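Side-chain contacts in leucine aminopeptidase (Legionella pneumophila, PDB 5GNE), which probably acts as a zinc-dependent aminopeptidase that removes residues from the N termini of peptides: residues A[201-204]-A[205-209]; A[118-121]-A[122-126]. All coordinates share one frame; numbering follows the deposited sequence.

Contact 1. Residues A[201-204]-A[205-209]; sequences GADD and DSSGI. With ZN (zinc ion), chain D.
The Ser207 hydroxyl reaches back one turn to the carbonyl of Asp203 at the start of helix 202-221. It lies between its own backbone N and carbonyl carbon (chi1 69°), which turns OG back to donate to Asp203 O at 2.8 Å. This donor comes in at a C=O...O angle of 130°, tilted modestly from the carbonyl plane. OG also takes a hydrogen bond from Ala268 N, so it ties the turn to a neighbouring loop. Asp203 OD1 passes Ser207 OG at 3.5 Å, while its OD2 is held by Asn340.

The backbone underneath is a wide pi-type turn. Two amides reach back five residues: Ser206 N to Gly201 O at 3.2 Å and Ser207 N to Ala202 O at 3.0 Å. Gly201 takes the N-cap position with positive phi. Ser206 CB rests against Ala202 O at 3.2 Å, and its hydroxyl probably bonds to Asn118.

Asp204 and Asp205 send their carboxylates to separate tasks, their OD1 atoms 5.1 Å apart. With CG anti to the backbone N (chi1 -152°), the Asp204 carboxylate is carried out to the metal, where OD1 binds zinc at 2.2 Å, a site completed by His191 and Asp266. The same carboxylate serves the second zinc with Glu239 and His344, and so spans both metals. Asp205 carries no metal: OD1 accepts from Gln267 N and, weakly, from Gly208 N at 3.3 Å, while OD2 accepts from the backbone N of His191. These bonds make Asp205 a second-shell residue that anchors the backbone of one zinc ligand and of the residue following another. A metal-bridging aspartate at the distorted first turn of the helix after strand 185-191, within a beta-alpha-beta unit, is characteristic of the co-catalytic two-zinc site of M28 peptidases.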
ATOM      1  N   GLY A 201      11.124   4.003  -9.854  1.00 66.42           N
ATOM      2  CA  GLY A 201      10.349   3.700  -8.664  1.00 58.21           C
ATOM      3  C   GLY A 201      10.605   2.279  -8.224  1.00 61.11           C
ATOM      4  O   GLY A 201       9.686   1.552  -7.855  1.00 62.09           O
ATOM      5  N   ALA A 202      11.872   1.883  -8.268  1.00 52.42           N
ATOM      6  CA  ALA A 202      12.232   0.516  -7.975  1.00 53.40           C
ATOM      7  C   ALA A 202      11.860   0.115  -6.549  1.00 55.41           C
ATOM      8  O   ALA A 202      11.049  -0.787  -6.358  1.00 63.65           O
ATOM      9  CB  ALA A 202      13.704   0.309  -8.212  1.00 52.80           C
ATOM     10  N   ASP A 203      12.465   0.757  -5.552  1.00 57.47           N
ATOM     11  CA  ASP A 203      12.083   0.495  -4.169  1.00 46.98           C
ATOM     12  C   ASP A 203      10.701   1.071  -3.884  1.00 50.47           C
ATOM     13  O   ASP A 203       9.892   0.430  -3.240  1.00 49.32           O
ATOM     14  CB  ASP A 203      13.067   1.102  -3.188  1.00 44.99           C
ATOM     15  CG  ASP A 203      12.814   0.659  -1.762  1.00 51.16           C
ATOM     16  OD1 ASP A 203      12.444  -0.522  -1.594  1.00 60.43           O
ATOM     17  OD2 ASP A 203      12.978   1.470  -0.809  1.00 54.50           O
ATOM     18  N   ASP A 204      10.424   2.282  -4.371  1.00 59.97           N
ATOM     19  CA  ASP A 204       9.115   2.873  -4.143  1.00 53.70           C
ATOM     20  C   ASP A 204       8.106   2.187  -5.021  1.00 65.79           C
ATOM     21  O   ASP A 204       7.656   2.681  -6.052  1.00 59.08           O
ATOM     22  CB  ASP A 204       9.070   4.368  -4.339  1.00 60.67           C
ATOM     23  CG  ASP A 204       7.991   4.990  -3.490  1.00 58.41           C
ATOM     24  OD1 ASP A 204       7.154   4.214  -2.999  1.00 77.25           O
ATOM     25  OD2 ASP A 204       7.951   6.217  -3.292  1.00 62.59           O
ATOM     26  N   ASP A 205       7.943   0.955  -4.565  1.00 73.57           N
ATOM     27  CA  ASP A 205       6.942  -0.050  -4.769  1.00 53.00           C
ATOM     28  C   ASP A 205       6.788  -0.829  -6.023  1.00 53.26           C
ATOM     29  O   ASP A 205       5.794  -1.535  -6.173  1.00 65.22           O
ATOM     30  CB  ASP A 205       5.617   0.502  -4.330  1.00 56.37           C
ATOM     31  CG  ASP A 205       5.224  -0.128  -3.020  1.00 53.32           C
ATOM     32  OD1 ASP A 205       6.162  -0.707  -2.409  1.00 40.82           O
ATOM     33  OD2 ASP A 205       4.048  -0.118  -2.634  1.00 59.69           O
ATOM     34  N   SER A 206       7.800  -0.818  -6.870  1.00 47.04           N
ATOM     35  CA  SER A 206       7.952  -2.004  -7.686  1.00 42.20           C
ATOM     36  C   SER A 206       8.173  -3.146  -6.686  1.00 44.84           C
ATOM     37  O   SER A 206       7.538  -4.205  -6.769  1.00 39.86           O
ATOM     38  CB  SER A 206       9.139  -1.904  -8.637  1.00 46.67           C
ATOM     39  OG  SER A 206       9.174  -3.044  -9.474  1.00 50.58           O
ATOM     40  N   SER A 207       9.030  -2.892  -5.695  1.00 39.36           N
ATOM     41  CA  SER A 207       9.345  -3.899  -4.684  1.00 44.88           C
ATOM     42  C   SER A 207       8.075  -4.483  -4.047  1.00 49.22           C
ATOM     43  O   SER A 207       7.843  -5.707  -4.122  1.00 41.17           O
ATOM     44  CB  SER A 207      10.300  -3.337  -3.620  1.00 41.13           C
ATOM     45  OG  SER A 207       9.710  -2.358  -2.780  1.00 53.06           O
ATOM     46  N   GLY A 208       7.264  -3.621  -3.428  1.00 39.17           N
ATOM     47  CA  GLY A 208       6.034  -4.079  -2.824  1.00 36.53           C
ATOM     48  C   GLY A 208       5.157  -4.883  -3.767  1.00 34.10           C
ATOM     49  O   GLY A 208       4.707  -5.976  -3.426  1.00 41.17           O
ATOM     50  N   ILE A 209       4.948  -4.367  -4.971  1.00 33.42           N
ATOM     51  CA  ILE A 209       4.184  -5.083  -5.984  1.00 37.99           C
ATOM     52  C   ILE A 209       4.788  -6.457  -6.265  1.00 45.71           C
ATOM     53  O   ILE A 209       4.083  -7.464  -6.303  1.00 51.26           O
ATOM     54  CB  ILE A 209       4.141  -4.311  -7.314  1.00 41.41           C
ATOM     55  CG1 ILE A 209       3.265  -3.071  -7.184  1.00 37.99           C
ATOM     56  CG2 ILE A 209       3.638  -5.221  -8.434  1.00 37.77           C
ATOM     57  CD1 ILE A 209       1.795  -3.397  -7.028  1.00 50.05           C
TER
HETATM   58 ZN    ZN D 402       5.430   4.277  -1.554  1.00 86.19          ZN

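Contact 2. Residues A[118-121]-A[122-126]; sequences NQHL and TSYIN
His120 and Tyr124 meet at the C-terminal end of helix 111-123 in the aminopeptidase fold, where Leu121 and Tyr124 pack on helix 132-151 while Leu121 and Thr122 touch helix 202-221. The aromatic interaction is an offset edge-to-face pair: the edge of Tyr124 points to the face of His120, with centroids 5.2 Å apart and planes at 79°. His120 CG lies opposite its backbone N (chi1 180°), which carries the imidazole to the Tyr124 ring, NE2 nearest its hydroxyl; the imidazole also stacks with Trp140. A weak hydrogen bond from His120 NE2 to Tyr124 OH (3.1 Å) joins the two rings.

Among the other polar bonds, Thr122 N donates to Asn118 O at 3.0 Å, and Thr122 OG1 is bonded to Pro200 O. Ser123 OG donates to His120 O at 2.8 Å. Ser123 N also bonds His120 O, from the same face but well above the carbonyl plane (C=O...N 110°) and not on a lone pair, giving this oxygen two donors from one residue. Tyr124 N adds only a weak bond to Leu121 O.

The apolar contact is Leu121 CD2 to Tyr124 CE2 at 4.1 Å. Two close carbon-oxygen contacts remain: Thr122 CG2 lies against Asn118 O, and at the edge of the tyrosine ring, in its plane, Leu121 O sits 3.2 Å from Tyr124 CD2.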
ATOM      1  N   ASN A 118      10.285  -6.918 -10.797  1.00 43.05           N
ATOM      2  CA  ASN A 118      10.948  -5.631 -10.653  1.00 47.50           C
ATOM      3  C   ASN A 118      11.554  -5.148 -11.951  1.00 57.74           C
ATOM      4  O   ASN A 118      11.450  -3.967 -12.278  1.00 64.63           O
ATOM      5  CB  ASN A 118      12.020  -5.693  -9.584  1.00 47.73           C
ATOM      6  CG  ASN A 118      11.440  -5.721  -8.202  1.00 51.21           C
ATOM      7  OD1 ASN A 118      10.797  -4.755  -7.769  1.00 49.81           O
ATOM      8  ND2 ASN A 118      11.650  -6.827  -7.491  1.00 54.47           N
ATOM      9  N   GLN A 119      12.175  -6.050 -12.704  1.00 56.42           N
ATOM     10  CA  GLN A 119      12.766  -5.646 -13.973  1.00 62.46           C
ATOM     11  C   GLN A 119      11.699  -5.112 -14.919  1.00 58.44           C
ATOM     12  O   GLN A 119      11.924  -4.121 -15.597  1.00 67.51           O
ATOM     13  CB  GLN A 119      13.508  -6.816 -14.637  1.00 57.01           C
ATOM     14  CG  GLN A 119      14.769  -7.247 -13.923  1.00 57.10           C
ATOM     15  CD  GLN A 119      15.422  -8.439 -14.589  1.00 72.63           C
ATOM     16  OE1 GLN A 119      14.810  -9.503 -14.728  1.00 68.93           O
ATOM     17  NE2 GLN A 119      16.671  -8.264 -15.020  1.00 74.89           N
ATOM     18  N   HIS A 120      10.518  -5.726 -14.931  1.00 49.31           N
ATOM     19  CA  HIS A 120       9.484  -5.260 -15.841  1.00 50.65           C
ATOM     20  C   HIS A 120       8.942  -3.882 -15.443  1.00 58.45           C
ATOM     21  O   HIS A 120       8.878  -2.981 -16.282  1.00 63.93           O
ATOM     22  CB  HIS A 120       8.340  -6.267 -15.928  1.00 49.29           C
ATOM     23  CG  HIS A 120       7.236  -5.842 -16.851  1.00 64.87           C
ATOM     24  ND1 HIS A 120       7.337  -5.913 -18.225  1.00 61.35           N
ATOM     25  CD2 HIS A 120       6.016  -5.306 -16.590  1.00 64.83           C
ATOM     26  CE1 HIS A 120       6.223  -5.455 -18.771  1.00 64.07           C
ATOM     27  NE2 HIS A 120       5.403  -5.087 -17.801  1.00 65.26           N
ATOM     28  N   LEU A 121       8.572  -3.710 -14.177  1.00 51.64           N
ATOM     29  CA  LEU A 121       7.936  -2.462 -13.733  1.00 58.69           C
ATOM     30  C   LEU A 121       8.896  -1.285 -13.811  1.00 62.60           C
ATOM     31  O   LEU A 121       8.502  -0.146 -14.075  1.00 59.20           O
ATOM     32  CB  LEU A 121       7.414  -2.581 -12.298  1.00 49.51           C
ATOM     33  CG  LEU A 121       6.313  -3.622 -12.119  1.00 48.73           C
ATOM     34  CD1 LEU A 121       5.965  -3.791 -10.649  1.00 39.97           C
ATOM     35  CD2 LEU A 121       5.092  -3.256 -12.967  1.00 40.41           C
ATOM     36  N   THR A 122      10.150  -1.571 -13.498  1.00 57.73           N
ATOM     37  CA  THR A 122      11.161  -0.548 -13.456  1.00 63.47           C
ATOM     38  C   THR A 122      11.667  -0.193 -14.864  1.00 65.65           C
ATOM     39  O   THR A 122      12.405   0.774 -15.035  1.00 56.87           O
ATOM     40  CB  THR A 122      12.318  -1.001 -12.569  1.00 67.58           C
ATOM     41  OG1 THR A 122      12.956   0.152 -12.020  1.00 89.40           O
ATOM     42  CG2 THR A 122      13.331  -1.821 -13.377  1.00 57.29           C
ATOM     43  N   SER A 123      11.266  -0.970 -15.870  1.00 61.24           N
ATOM     44  CA  SER A 123      11.669  -0.673 -17.239  1.00 64.98           C
ATOM     45  C   SER A 123      10.775   0.421 -17.838  1.00 65.01           C
ATOM     46  O   SER A 123      11.157   1.072 -18.809  1.00 74.30           O
ATOM     47  CB  SER A 123      11.653  -1.932 -18.109  1.00 71.37           C
ATOM     48  OG  SER A 123      10.341  -2.255 -18.531  1.00 90.48           O
ATOM     49  N   TYR A 124       9.578   0.609 -17.281  1.00 60.66           N
ATOM     50  CA  TYR A 124       8.723   1.740 -17.676  1.00 65.03           C
ATOM     51  C   TYR A 124       9.428   3.056 -17.394  1.00 62.23           C
ATOM     52  O   TYR A 124      10.165   3.173 -16.414  1.00 67.91           O
ATOM     53  CB  TYR A 124       7.388   1.736 -16.930  1.00 68.26           C
ATOM     54  CG  TYR A 124       6.446   0.605 -17.265  1.00 65.54           C
ATOM     55  CD1 TYR A 124       5.755   0.575 -18.477  1.00 58.81           C
ATOM     56  CD2 TYR A 124       6.218  -0.418 -16.350  1.00 70.42           C
ATOM     57  CE1 TYR A 124       4.871  -0.459 -18.767  1.00 61.98           C
ATOM     58  CE2 TYR A 124       5.345  -1.450 -16.627  1.00 66.44           C
ATOM     59  CZ  TYR A 124       4.671  -1.469 -17.830  1.00 66.13           C
ATOM     60  OH  TYR A 124       3.798  -2.506 -18.097  1.00 69.14           O
ATOM     61  N   ILE A 125       9.221   4.040 -18.260  1.00 67.14           N
ATOM     62  CA  ILE A 125       9.789   5.366 -18.031  1.00 73.93           C
ATOM     63  C   ILE A 125       9.310   5.923 -16.676  1.00 66.44           C
ATOM     64  O   ILE A 125      10.101   6.438 -15.880  1.00 69.99           O
ATOM     65  CB  ILE A 125       9.453   6.347 -19.197  1.00 70.52           C
ATOM     66  CG1 ILE A 125      10.013   7.743 -18.904  1.00 69.99           C
ATOM     67  CG2 ILE A 125       7.950   6.388 -19.486  1.00 62.31           C
ATOM     68  CD1 ILE A 125      11.534   7.775 -18.818  1.00 61.09           C
ATOM     69  N   ASN A 126       8.010   5.799 -16.427  1.00 56.79           N
ATOM     70  CA  ASN A 126       7.431   6.002 -15.109  1.00 47.52           C
ATOM     71  C   ASN A 126       6.167   5.158 -15.062  1.00 50.85           C
ATOM     72  O   ASN A 126       5.789   4.573 -16.071  1.00 63.07           O
ATOM     73  CB  ASN A 126       7.122   7.484 -14.860  1.00 57.21           C
ATOM     74  CG  ASN A 126       6.134   8.071 -15.885  1.00 56.84           C
ATOM     75  OD1 ASN A 126       5.010   7.577 -16.032  1.00 50.31           O
ATOM     76  ND2 ASN A 126       6.554   9.124 -16.592  1.00 52.56           N
TER

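From the N terminus, contact 2 comes first and contact 1 follows well downstream; the two stand in series, neither enclosing nor crossing the other. Each joins adjacent segments, so neither closes a long loop: contact 2 turns the chain out of helix 111-123, and contact 1 turns it into helix 202-221. Between them the chain adds helix 132-151 and strands 157-164, 170-177 and 185-191 of the mixed sheet. The two helix ends then meet directly. Ser206 OG lies 2.9 Å from Asn118 OD1, a probable hydrogen bond, and Ile209 CG2 packs on Leu121 CD1 at 3.5 Å, tying helix 111-123 to the zinc-bearing helix.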